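Local structure of glycerol trinitrate reductase (Agrobacterium tumefaciens, 5EPD) at residues Ile174-Asp177 with Phe178-Ala181; Lys150-Asn154 with Asn155-Asp159. The protein is an Old Yellow Enzyme-family oxidoreductase that probably uses FMN to reduce glycerol trinitrate, here in its FMN-free form. One frame throughout, in Å; residues are numbered along the deposited sequence.

Interaction 1: Ile174-Asp177 with Phe178-Ala181; sequences IVDD and FRKA
D176 and R179, three residues apart on helix 171-187, lie side by side and join in a salt bridge. D176 CG is anti to the backbone N and beside the carbonyl carbon (chi1 -159°), which points the carboxylate the same way as the R179 side chain. The arginine also starts anti to its N, and its bend at chi3 (43°) brings the NE/NH2 edge of the guanidinium up to the carboxylate. R179 NE gives D176 OD1 a nearly straight bond of 2.6 Å; OD1 sits in the guanidinium plane and is met on its syn side, though NE stands somewhat out of the carboxylate plane. NH2 of R179 adds two weak bonds, a bent one to D176 OD1 and a long one to D176 OD2; the two planes are 34° apart. On the inner side, I174 CG2 rests 4.0 Å from F178 CE2; the branched aliphatic and the ring point the same way, with L203, V232 and L121 packed around the phenylalanine. A181 is small enough to fit against I81 and L121. Beside the regular i to i+4 backbone bonds, a water donates to D177 O and accepts from K180 NZ. Bonded to D176 at NE and NH2 and to E239 of helix 227-240 at NH1, the R179 guanidinium is probably held in its rotation, and its positive charge should help keep both carboxylates ionised.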
loop_
_atom_site.group_PDB
_atom_site.type_symbol
_atom_site.label_atom_id
_atom_site.label_comp_id
_atom_site.label_asym_id
_atom_site.label_seq_id
_atom_site.Cartn_x
_atom_site.Cartn_y
_atom_site.Cartn_z
ATOM N N ILE A 174 -10.113 -14.588 6.822
ATOM C CA ILE A 174 -9.315 -13.584 6.128
ATOM C C ILE A 174 -9.118 -12.356 7.017
ATOM O O ILE A 174 -8.021 -11.809 7.045
ATOM C CB ILE A 174 -9.912 -13.212 4.749
ATOM C CG1 ILE A 174 -9.700 -14.369 3.761
ATOM C CG2 ILE A 174 -9.239 -11.972 4.179
ATOM C CD1 ILE A 174 -10.576 -14.304 2.529
ATOM N N VAL A 175 -10.153 -11.956 7.759
ATOM C CA VAL A 175 -10.052 -10.846 8.716
ATOM C C VAL A 175 -9.000 -11.177 9.744
ATOM O O VAL A 175 -8.273 -10.278 10.221
ATOM C CB VAL A 175 -11.369 -10.585 9.485
ATOM C CG1 VAL A 175 -11.143 -9.601 10.638
ATOM C CG2 VAL A 175 -12.465 -10.085 8.551
ATOM N N ASP A 176 -8.922 -12.459 10.100
ATOM C CA ASP A 176 -7.938 -12.878 11.082
ATOM C C ASP A 176 -6.515 -12.926 10.537
ATOM O O ASP A 176 -5.562 -12.706 11.292
ATOM C CB ASP A 176 -8.275 -14.226 11.707
ATOM C CG ASP A 176 -7.579 -14.404 13.041
ATOM O OD1 ASP A 176 -7.810 -13.542 13.917
ATOM O OD2 ASP A 176 -6.785 -15.356 13.213
ATOM N N ASP A 177 -6.364 -13.231 9.251
ATOM C CA ASP A 177 -5.040 -13.178 8.610
ATOM C C ASP A 177 -4.496 -11.766 8.581
ATOM O O ASP A 177 -3.299 -11.587 8.770
ATOM C CB ASP A 177 -5.094 -13.708 7.190
ATOM C CG ASP A 177 -5.413 -15.183 7.131
ATOM O OD1 ASP A 177 -5.243 -15.854 8.168
ATOM O OD2 ASP A 177 -5.847 -15.658 6.056
ATOM N N PHE A 178 -5.359 -10.768 8.346
ATOM C CA PHE A 178 -4.964 -9.360 8.486
ATOM C C PHE A 178 -4.635 -9.020 9.943
ATOM O O PHE A 178 -3.631 -8.336 10.220
ATOM C CB PHE A 178 -6.053 -8.402 8.013
ATOM C CG PHE A 178 -6.080 -8.181 6.527
ATOM C CD1 PHE A 178 -5.189 -7.299 5.923
ATOM C CD2 PHE A 178 -7.021 -8.819 5.728
ATOM C CE1 PHE A 178 -5.228 -7.073 4.545
ATOM C CE2 PHE A 178 -7.068 -8.607 4.350
ATOM C CZ PHE A 178 -6.175 -7.726 3.753
ATOM N N ARG A 179 -5.490 -9.465 10.866
ATOM C CA ARG A 179 -5.290 -9.192 12.289
ATOM C C ARG A 179 -3.912 -9.686 12.709
ATOM O O ARG A 179 -3.138 -8.965 13.325
ATOM C CB ARG A 179 -6.363 -9.874 13.151
ATOM C CG ARG A 179 -6.420 -9.326 14.577
ATOM C CD ARG A 179 -7.095 -10.269 15.575
ATOM N NE ARG A 179 -6.675 -11.663 15.388
ATOM C CZ ARG A 179 -5.583 -12.235 15.915
ATOM N NH1 ARG A 179 -4.747 -11.563 16.709
ATOM N NH2 ARG A 179 -5.326 -13.511 15.649
ATOM N N LYS A 180 -3.620 -10.928 12.369
ATOM C CA LYS A 180 -2.373 -11.564 12.735
ATOM C C LYS A 180 -1.227 -10.871 11.980
ATOM O O LYS A 180 -0.156 -10.612 12.556
ATOM C CB LYS A 180 -2.480 -13.058 12.401
ATOM C CG LYS A 180 -1.394 -13.967 12.932
ATOM C CD LYS A 180 -1.345 -15.237 12.073
ATOM C CE LYS A 180 -0.541 -15.044 10.772
ATOM N NZ LYS A 180 -1.121 -15.735 9.580
ATOM N N ALA A 181 -1.448 -10.527 10.711
ATOM C CA ALA A 181 -0.389 -9.864 9.936
ATOM C C ALA A 181 -0.004 -8.496 10.525
ATOM O O ALA A 181 1.157 -8.114 10.478
ATOM C CB ALA A 181 -0.750 -9.751 8.454
HETATM O O HOH W 1 -1.266 -13.056 8.465
#

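Interaction 2: Lys150-Asn154 with Asn155-Asp159; sequences KTFVN and NGFVD
K150 and D159 are paired at the open end of a beta hairpin; their side chains set off divergently, yet run side by side and meet at their ends. K150 CB lies 3.3 Å from V158 O. K150 CG, anti to the carbonyl carbon (chi1 -56°), passes 3.5 Å from D159 OD1. The lysine chain crosses the F157 side chain at about a right angle, with K150 CD 4.1 Å from F157 CB. It is extended until chi4, where a bend at CE turns K150 NZ back to D159 OD1 for a salt bridge of 3.0 Å, met on the syn side but 27° out of the carboxylate plane. A long, flexible lysine suits this exposed place, because its methylenes can pack while its amine finds the acid. Strands 150-153 and 156-159 form a two-stranded antiparallel hairpin closed by a type I' turn from V153 to G156. N154 and N155 occupy its two central positions with left-handed backbone angles, a conformation asparagine tolerates well. T151 and V158 pair through both their backbone amides and carbonyls, as do V153 and G156. F152 and F157 share one face as a non-hydrogen-bonded pair: their rings meet obliquely, planes at 36°, and F157 CE1 comes 4.0 Å from F152 CB. G156 O lies at the edge of the F152 ring, 3.5 Å from F152 CD1. On the other face, T151 OG1 bonds to G87 O, and T151 CG2 stands 4.1 Å from V158 CG1, two beta-branched residues suited to a strand. N154 OD1 takes a hydrogen bond from N131 ND2, fixing the turn to a neighbouring loop.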
loop_
_atom_site.group_PDB
_atom_site.type_symbol
_atom_site.label_atom_id
_atom_site.label_comp_id
_atom_site.label_asym_id
_atom_site.label_seq_id
_atom_site.Cartn_x
_atom_site.Cartn_y
_atom_site.Cartn_z
ATOM N N LYS A 150 -3.118 -8.317 -16.412
ATOM C CA LYS A 150 -2.015 -9.279 -16.348
ATOM C C LYS A 150 -1.278 -9.125 -15.039
ATOM O O LYS A 150 -1.422 -8.119 -14.331
ATOM C CB LYS A 150 -1.027 -9.058 -17.488
ATOM C CG LYS A 150 -1.637 -9.110 -18.881
ATOM C CD LYS A 150 -0.569 -8.827 -19.923
ATOM C CE LYS A 150 -1.158 -8.753 -21.317
ATOM N NZ LYS A 150 -1.855 -10.028 -21.706
ATOM N N THR A 151 -0.498 -10.136 -14.705
ATOM C CA THR A 151 0.363 -10.075 -13.535
ATOM C C THR A 151 1.736 -10.572 -13.939
ATOM O O THR A 151 1.920 -11.025 -15.074
ATOM C CB THR A 151 -0.199 -10.881 -12.354
ATOM O OG1 THR A 151 0.681 -10.749 -11.241
ATOM C CG2 THR A 151 -0.353 -12.373 -12.710
ATOM N N PHE A 152 2.694 -10.445 -13.021
ATOM C CA PHE A 152 4.098 -10.721 -13.276
ATOM C C PHE A 152 4.326 -12.013 -12.546
ATOM O O PHE A 152 4.337 -12.038 -11.317
ATOM C CB PHE A 152 4.952 -9.587 -12.719
ATOM C CG PHE A 152 6.446 -9.784 -12.848
ATOM C CD1 PHE A 152 7.025 -10.300 -14.010
ATOM C CD2 PHE A 152 7.306 -9.383 -11.807
ATOM C CE1 PHE A 152 8.422 -10.448 -14.106
ATOM C CE2 PHE A 152 8.695 -9.535 -11.913
ATOM C CZ PHE A 152 9.248 -10.065 -13.061
ATOM N N VAL A 153 4.430 -13.089 -13.323
ATOM C CA VAL A 153 4.600 -14.464 -12.816
ATOM C C VAL A 153 5.406 -15.249 -13.867
ATOM O O VAL A 153 5.376 -14.904 -15.063
ATOM C CB VAL A 153 3.229 -15.120 -12.494
ATOM C CG1 VAL A 153 2.345 -15.141 -13.711
ATOM C CG2 VAL A 153 3.389 -16.531 -11.967
ATOM N N ASN A 154 6.162 -16.258 -13.430
ATOM C CA ASN A 154 7.086 -16.994 -14.334
ATOM C C ASN A 154 7.936 -16.036 -15.157
ATOM O O ASN A 154 8.122 -16.253 -16.349
ATOM C CB ASN A 154 6.340 -17.936 -15.310
ATOM C CG ASN A 154 5.367 -18.869 -14.609
ATOM O OD1 ASN A 154 4.183 -18.917 -14.957
ATOM N ND2 ASN A 154 5.855 -19.609 -13.608
ATOM N N ASN A 155 8.415 -14.962 -14.527
ATOM C CA ASN A 155 9.286 -13.999 -15.169
ATOM C C ASN A 155 8.708 -13.317 -16.403
ATOM O O ASN A 155 9.459 -12.885 -17.290
ATOM C CB ASN A 155 10.618 -14.669 -15.546
ATOM C CG ASN A 155 11.515 -14.863 -14.352
ATOM O OD1 ASN A 155 11.677 -13.953 -13.536
ATOM N ND2 ASN A 155 12.121 -16.044 -14.243
ATOM N N GLY A 156 7.389 -13.208 -16.468
ATOM C CA GLY A 156 6.752 -12.623 -17.655
ATOM C C GLY A 156 5.398 -12.118 -17.254
ATOM O O GLY A 156 5.012 -12.288 -16.099
ATOM N N PHE A 157 4.682 -11.495 -18.188
ATOM C CA PHE A 157 3.300 -11.024 -17.934
ATOM C C PHE A 157 2.211 -11.955 -18.513
ATOM O O PHE A 157 2.181 -12.242 -19.716
ATOM C CB PHE A 157 3.125 -9.610 -18.456
ATOM C CG PHE A 157 4.121 -8.658 -17.884
ATOM C CD1 PHE A 157 3.986 -8.219 -16.581
ATOM C CD2 PHE A 157 5.213 -8.235 -18.627
ATOM C CE1 PHE A 157 4.905 -7.359 -16.022
ATOM C CE2 PHE A 157 6.123 -7.368 -18.083
ATOM C CZ PHE A 157 5.978 -6.931 -16.777
ATOM N N VAL A 158 1.310 -12.402 -17.646
ATOM C CA VAL A 158 0.277 -13.340 -18.034
ATOM C C VAL A 158 -1.060 -12.858 -17.469
ATOM O O VAL A 158 -1.112 -12.177 -16.417
ATOM C CB VAL A 158 0.619 -14.745 -17.488
ATOM C CG1 VAL A 158 0.425 -14.795 -15.986
ATOM C CG2 VAL A 158 -0.247 -15.836 -18.124
ATOM N N ASP A 159 -2.154 -13.202 -18.144
ATOM C CA ASP A 159 -3.469 -12.859 -17.610
ATOM C C ASP A 159 -3.669 -13.541 -16.249
ATOM O O ASP A 159 -3.211 -14.671 -16.015
ATOM C CB ASP A 159 -4.575 -13.264 -18.574
ATOM C CG ASP A 159 -4.427 -12.624 -19.929
ATOM O OD1 ASP A 159 -3.921 -11.495 -20.031
ATOM O OD2 ASP A 159 -4.801 -13.269 -20.915
#

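How the interactions relate
Interaction 2 comes first along the chain, and interaction 1 follows shortly after it, both in the connection between barrel strands 117-122 and 193-196. Interaction 1 lies in the ring of helices round the TIM barrel, where helix 171-187 packs on strand 117-122; interaction 2 lies in a surface hairpin set apart from it. The centres of interactions 1 and 2 are 27 Å apart and their nearest atoms about 17 Å, so they do not touch. Because the hairpin follows strand 117-122, it probably lies beyond the C-terminal ends of the barrel strands, the end where TIM-barrel enzymes carry their active sites, though this alone gives it no catalytic role.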